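Local coordinates for lantibiotic dehydratase (Microbispora corallina, PDB 5EHK), which probably uses glutamyl-tRNA to dehydrate serine and threonine residues of the precursor peptide during biosynthesis of the lantibiotic NAI-107, at residues P559-D564 against E658-W663; P633-M638 against L651-G656. All blocks are in the same frame, centred on the assembly; numbering follows the deposited sequence.

Both contacts are buried in the N-terminal family region, their centres about 12 Å apart, and they share the surroundings of helix 647-656. Contact 2 sets that helix against the end of strand 629-634 and the loop beyond it, with apolar side chains, a CA-H...O contact and a bridging water. Contact 1 lies just past the same helix, where the loop that follows meets the loop leading into strand 566-572. Its chemistry is more polar: a histidine ring, a backbone carbonyl and an amide chain. The two touch where His561 CE1 packs 3.4 Å from Gly656 O, so the loop histidine sits close to Gly656 of contact 2.

Contact 1: residues P559-D564 against E658-W663; sequences PLHIQD and EGQRLW
His561 and Gln660 mark the closest backbone approach, their CA atoms 7.7 Å apart, so two irregular loops face each other across a gap that side chains must bridge. The His561 ring does most of this. Its chi1 of 58° sets CG between the backbone N and the carbonyl carbon, which brings the ring against 658-663. There NE2 donates to the backbone O of Glu658 at 2.7 Å, but the bond is bent to 122° at the hydrogen and counts as weak. The other ring nitrogen, ND1, is bonded to Asn499 ND2, so the imidazole is held through both nitrogens.

Gln660 comes over one face of this ring. Its CG makes a CH-pi contact 3.7 Å from the ring centroid and nearly above it, while NE2 reaches 3.5 Å from His561 CE1 over the same face. The amide is tilted 35° from the imidazole plane, and the two side chains cross at roughly a right angle. Beyond CG the glutamine runs extended, which carries the amide along the ring; its OE1 accepts from Asn499 N, and NE2 makes a weak bond to Gly656 O. Ile562 CG1 lies over the opposite face of the imidazole, offset toward the rim, so an aliphatic carbon lies over each face. Asn499 serves both partners, fixing the histidine with its side chain and the glutamine with its backbone. Gly659, with a positive phi, turns the chain between the carbonyl that receives the histidine and the glutamine that covers it.

The arrangement is a buried loop-to-loop contact, in which a histidine joins the approach to strand 566-572 with the exit from helix 647-656 inside the N-terminal region of the lantibiotic dehydratase family.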
loop_
_atom_site.group_PDB
_atom_site.type_symbol
_atom_site.label_atom_id
_atom_site.label_comp_id
_atom_site.label_asym_id
_atom_site.label_seq_id
_atom_site.Cartn_x
_atom_site.Cartn_y
_atom_site.Cartn_z
ATOM N N PRO A 559 12.623 -36.086 3.202
ATOM C CA PRO A 559 13.133 -35.525 1.948
ATOM C C PRO A 559 13.548 -34.064 2.093
ATOM O O PRO A 559 12.952 -33.341 2.887
ATOM C CB PRO A 559 11.949 -35.667 0.988
ATOM C CG PRO A 559 10.737 -35.827 1.867
ATOM C CD PRO A 559 11.196 -36.447 3.140
ATOM N N LEU A 560 14.591 -33.665 1.365
ATOM C CA LEU A 560 15.061 -32.282 1.315
ATOM C C LEU A 560 14.998 -31.766 -0.122
ATOM O O LEU A 560 15.008 -32.556 -1.074
ATOM C CB LEU A 560 16.479 -32.210 1.853
ATOM C CG LEU A 560 16.596 -32.814 3.253
ATOM C CD1 LEU A 560 18.016 -32.710 3.767
ATOM C CD2 LEU A 560 15.614 -32.140 4.242
ATOM N N HIS A 561 14.966 -30.447 -0.303
ATOM C CA HIS A 561 14.754 -29.884 -1.646
ATOM C C HIS A 561 15.990 -29.186 -2.192
ATOM O O HIS A 561 16.012 -28.756 -3.343
ATOM C CB HIS A 561 13.571 -28.925 -1.628
ATOM C CG HIS A 561 13.737 -27.805 -0.656
ATOM N ND1 HIS A 561 13.889 -28.014 0.702
ATOM C CD2 HIS A 561 13.806 -26.469 -0.842
ATOM C CE1 HIS A 561 14.037 -26.850 1.309
ATOM N NE2 HIS A 561 13.982 -25.897 0.395
ATOM N N ILE A 562 17.006 -29.060 -1.344
ATOM C CA ILE A 562 18.311 -28.548 -1.744
ATOM C C ILE A 562 19.324 -29.675 -1.679
ATOM O O ILE A 562 19.406 -30.376 -0.667
ATOM C CB ILE A 562 18.792 -27.422 -0.815
ATOM C CG1 ILE A 562 17.719 -26.320 -0.664
ATOM C CG2 ILE A 562 20.142 -26.898 -1.282
ATOM C CD1 ILE A 562 17.170 -25.805 -1.941
ATOM N N GLN A 563 20.092 -29.862 -2.748
ATOM C CA GLN A 563 21.079 -30.945 -2.803
ATOM C C GLN A 563 22.131 -30.767 -1.748
ATOM O O GLN A 563 22.631 -29.663 -1.539
ATOM C CB GLN A 563 21.736 -31.011 -4.178
ATOM C CG GLN A 563 20.762 -31.489 -5.214
ATOM C CD GLN A 563 21.062 -30.984 -6.601
ATOM O OE1 GLN A 563 22.207 -30.653 -6.932
ATOM N NE2 GLN A 563 20.020 -30.898 -7.423
ATOM N N ASP A 564 22.427 -31.872 -1.076
ATOM C CA ASP A 564 23.501 -31.948 -0.103
ATOM C C ASP A 564 23.213 -31.201 1.196
ATOM O O ASP A 564 24.080 -31.055 2.062
ATOM C CB ASP A 564 24.800 -31.464 -0.709
ATOM C CG ASP A 564 25.986 -32.011 0.010
ATOM O OD1 ASP A 564 25.880 -33.155 0.545
ATOM O OD2 ASP A 564 27.007 -31.293 0.029
ATOM N N GLU A 658 11.698 -22.106 2.137
ATOM C CA GLU A 658 12.112 -21.400 0.929
ATOM C C GLU A 658 12.273 -22.395 -0.231
ATOM O O GLU A 658 12.596 -23.572 -0.022
ATOM C CB GLU A 658 13.409 -20.598 1.160
ATOM C CG GLU A 658 13.233 -19.256 1.906
ATOM C CD GLU A 658 12.522 -18.179 1.075
ATOM O OE1 GLU A 658 13.128 -17.700 0.074
ATOM O OE2 GLU A 658 11.377 -17.796 1.440
ATOM N N GLY A 659 11.995 -21.930 -1.440
ATOM C CA GLY A 659 12.157 -22.741 -2.622
ATOM C C GLY A 659 11.076 -23.783 -2.788
ATOM O O GLY A 659 11.087 -24.536 -3.753
ATOM N N GLN A 660 10.144 -23.849 -1.852
ATOM C CA GLN A 660 9.047 -24.789 -1.978
ATOM C C GLN A 660 7.697 -24.083 -2.201
ATOM O O GLN A 660 7.317 -23.187 -1.435
ATOM C CB GLN A 660 8.957 -25.627 -0.719
ATOM C CG GLN A 660 10.266 -26.255 -0.267
ATOM C CD GLN A 660 10.049 -27.128 0.948
ATOM O OE1 GLN A 660 9.258 -28.044 0.899
ATOM N NE2 GLN A 660 10.657 -26.776 2.072
ATOM N N ARG A 661 6.959 -24.495 -3.225
ATOM C CA ARG A 661 5.600 -23.998 -3.400
ATOM C C ARG A 661 4.613 -24.633 -2.396
ATOM O O ARG A 661 4.460 -25.844 -2.353
ATOM C CB ARG A 661 5.143 -24.215 -4.838
ATOM C CG ARG A 661 3.702 -23.848 -5.083
ATOM C CD ARG A 661 3.411 -23.766 -6.556
ATOM N NE ARG A 661 2.098 -23.185 -6.801
ATOM C CZ ARG A 661 1.665 -22.770 -7.990
ATOM N NH1 ARG A 661 2.436 -22.864 -9.080
ATOM N NH2 ARG A 661 0.447 -22.258 -8.077
ATOM N N LEU A 662 3.972 -23.811 -1.569
ATOM C CA LEU A 662 3.265 -24.313 -0.397
ATOM C C LEU A 662 1.758 -24.357 -0.553
ATOM O O LEU A 662 1.138 -23.336 -0.796
ATOM C CB LEU A 662 3.588 -23.436 0.798
ATOM C CG LEU A 662 5.042 -23.150 1.153
ATOM C CD1 LEU A 662 5.022 -22.135 2.277
ATOM C CD2 LEU A 662 5.732 -24.405 1.605
ATOM N N TRP A 663 1.167 -25.531 -0.342
ATOM C CA TRP A 663 -0.272 -25.717 -0.478
ATOM C C TRP A 663 -1.018 -24.837 0.557
ATOM O O TRP A 663 -0.463 -24.483 1.603
ATOM C CB TRP A 663 -0.609 -27.198 -0.267
ATOM C CG TRP A 663 -0.609 -27.527 1.170
ATOM C CD1 TRP A 663 0.475 -27.779 1.955
ATOM C CD2 TRP A 663 -1.751 -27.562 2.030
ATOM N NE1 TRP A 663 0.079 -27.989 3.258
ATOM C CE2 TRP A 663 -1.283 -27.858 3.334
ATOM C CE3 TRP A 663 -3.123 -27.370 1.828
ATOM C CZ2 TRP A 663 -2.137 -27.970 4.432
ATOM C CZ3 TRP A 663 -3.978 -27.476 2.915
ATOM C CH2 TRP A 663 -3.480 -27.778 4.203
#

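Contact 2: residues P633-M638 against L651-G656; sequences PALPNM and LLFELG
Leu635 and Phe653 cross at about a right angle, with CB of Leu635 3.6 Å from CD1 of Phe653 and Leu635 CD2 4.2 Å from Phe653 CD1. The leucine meets the ring obliquely. Phe653 holds CG anti to its backbone N (chi1 162°), swinging the ring out from helix 647-656 to the loop that carries Leu635.

Pro633, near the end of strand 629-634, works on the backbone instead. Its ring lies against the helix, and CG packs 3.1 Å from Leu652 O, a carbonyl already bonded to Gly656 N one turn later; CB of Leu652 lies 4.2 Å from that same CG. Gly656 brings its CA up to Pro633 O in a CA-H...O contact of 3.5 Å, an approach at a residue with no side chain. A water then donates to Pro633 O at 2.8 Å and to Phe653 O at 2.9 Å, bridging strand and helix. Leu622 of the adjacent strand 620-624 touches both Pro633 and Leu652.

This is helix-on-sheet packing: helix 647-656 lies against the mixed sheet containing strands 620-624, 629-634 and 591-595.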
loop_
_atom_site.group_PDB
_atom_site.type_symbol
_atom_site.label_atom_id
_atom_site.label_comp_id
_atom_site.label_asym_id
_atom_site.label_seq_id
_atom_site.Cartn_x
_atom_site.Cartn_y
_atom_site.Cartn_z
ATOM N N PRO A 633 16.037 -26.293 7.934
ATOM C CA PRO A 633 15.426 -26.514 9.247
ATOM C C PRO A 633 13.955 -26.856 9.132
ATOM O O PRO A 633 13.269 -26.409 8.210
ATOM C CB PRO A 633 15.607 -25.177 9.966
ATOM C CG PRO A 633 16.001 -24.206 8.939
ATOM C CD PRO A 633 16.489 -24.911 7.729
ATOM N N ALA A 634 13.478 -27.663 10.069
ATOM C CA ALA A 634 12.060 -27.943 10.166
ATOM C C ALA A 634 11.617 -27.614 11.581
ATOM O O ALA A 634 12.440 -27.562 12.514
ATOM C CB ALA A 634 11.784 -29.390 9.849
ATOM N N LEU A 635 10.328 -27.344 11.726
ATOM C CA LEU A 635 9.768 -27.135 13.040
ATOM C C LEU A 635 8.825 -28.317 13.338
ATOM O O LEU A 635 7.691 -28.355 12.864
ATOM C CB LEU A 635 9.082 -25.771 13.126
ATOM C CG LEU A 635 8.497 -25.384 14.486
ATOM C CD1 LEU A 635 9.477 -25.639 15.623
ATOM C CD2 LEU A 635 7.999 -23.933 14.493
ATOM N N PRO A 636 9.312 -29.306 14.110
ATOM C CA PRO A 636 8.618 -30.589 14.266
ATOM C C PRO A 636 7.476 -30.582 15.270
ATOM O O PRO A 636 7.204 -31.626 15.852
ATOM C CB PRO A 636 9.715 -31.506 14.806
ATOM C CG PRO A 636 10.996 -30.804 14.532
ATOM C CD PRO A 636 10.675 -29.363 14.658
ATOM N N ASN A 637 6.802 -29.451 15.435
ATOM C CA ASN A 637 5.590 -29.393 16.226
ATOM C C ASN A 637 4.587 -28.421 15.594
ATOM O O ASN A 637 4.823 -27.879 14.519
ATOM C CB ASN A 637 5.915 -28.959 17.641
ATOM C CG ASN A 637 6.506 -27.560 17.704
ATOM O OD1 ASN A 637 5.892 -26.575 17.240
ATOM N ND2 ASN A 637 7.713 -27.460 18.254
ATOM N N MET A 638 3.485 -28.174 16.285
ATOM C CA MET A 638 2.476 -27.292 15.763
ATOM C C MET A 638 2.377 -25.992 16.562
ATOM O O MET A 638 1.365 -25.290 16.514
ATOM C CB MET A 638 1.132 -28.007 15.702
ATOM C CG MET A 638 1.094 -29.098 14.676
ATOM S SD MET A 638 1.243 -28.465 12.984
ATOM C CE MET A 638 -0.254 -27.513 12.826
ATOM N N LEU A 651 12.749 -17.198 11.868
ATOM C CA LEU A 651 13.427 -17.033 10.591
ATOM C C LEU A 651 13.905 -18.408 10.110
ATOM O O LEU A 651 13.792 -18.728 8.916
ATOM C CB LEU A 651 14.587 -16.012 10.672
ATOM C CG LEU A 651 15.317 -15.700 9.352
ATOM C CD1 LEU A 651 14.373 -15.158 8.324
ATOM C CD2 LEU A 651 16.464 -14.727 9.494
ATOM N N LEU A 652 14.403 -19.222 11.047
ATOM C CA LEU A 652 14.867 -20.556 10.713
ATOM C C LEU A 652 13.711 -21.359 10.155
ATOM O O LEU A 652 13.830 -22.039 9.125
ATOM C CB LEU A 652 15.476 -21.252 11.918
ATOM C CG LEU A 652 16.809 -20.684 12.412
ATOM C CD1 LEU A 652 17.132 -21.223 13.800
ATOM C CD2 LEU A 652 17.968 -20.937 11.393
ATOM N N PHE A 653 12.578 -21.278 10.834
ATOM C CA PHE A 653 11.416 -21.987 10.357
ATOM C C PHE A 653 11.058 -21.569 8.935
ATOM O O PHE A 653 10.928 -22.409 8.064
ATOM C CB PHE A 653 10.236 -21.782 11.289
ATOM C CG PHE A 653 8.930 -22.112 10.666
ATOM C CD1 PHE A 653 8.602 -23.437 10.399
ATOM C CD2 PHE A 653 8.022 -21.108 10.351
ATOM C CE1 PHE A 653 7.380 -23.758 9.822
ATOM C CE2 PHE A 653 6.802 -21.410 9.769
ATOM C CZ PHE A 653 6.471 -22.745 9.511
ATOM N N GLU A 654 10.960 -20.277 8.673
ATOM C CA GLU A 654 10.474 -19.845 7.357
ATOM C C GLU A 654 11.497 -20.109 6.257
ATOM O O GLU A 654 11.128 -20.429 5.152
ATOM C CB GLU A 654 9.991 -18.375 7.373
ATOM C CG GLU A 654 8.846 -18.144 8.392
ATOM C CD GLU A 654 8.167 -16.773 8.280
ATOM O OE1 GLU A 654 8.841 -15.812 7.832
ATOM O OE2 GLU A 654 6.964 -16.654 8.649
ATOM N N LEU A 655 12.783 -20.038 6.579
ATOM C CA LEU A 655 13.830 -20.299 5.595
ATOM C C LEU A 655 13.772 -21.756 5.101
ATOM O O LEU A 655 13.986 -22.047 3.914
ATOM C CB LEU A 655 15.209 -19.980 6.202
ATOM C CG LEU A 655 15.543 -18.484 6.296
ATOM C CD1 LEU A 655 16.729 -18.228 7.180
ATOM C CD2 LEU A 655 15.783 -17.904 4.919
ATOM N N GLY A 656 13.435 -22.660 6.016
ATOM C CA GLY A 656 13.319 -24.053 5.673
ATOM C C GLY A 656 12.311 -24.259 4.565
ATOM O O GLY A 656 12.472 -25.183 3.763
HETATM O O HOH W 1 10.677 -25.320 8.137
#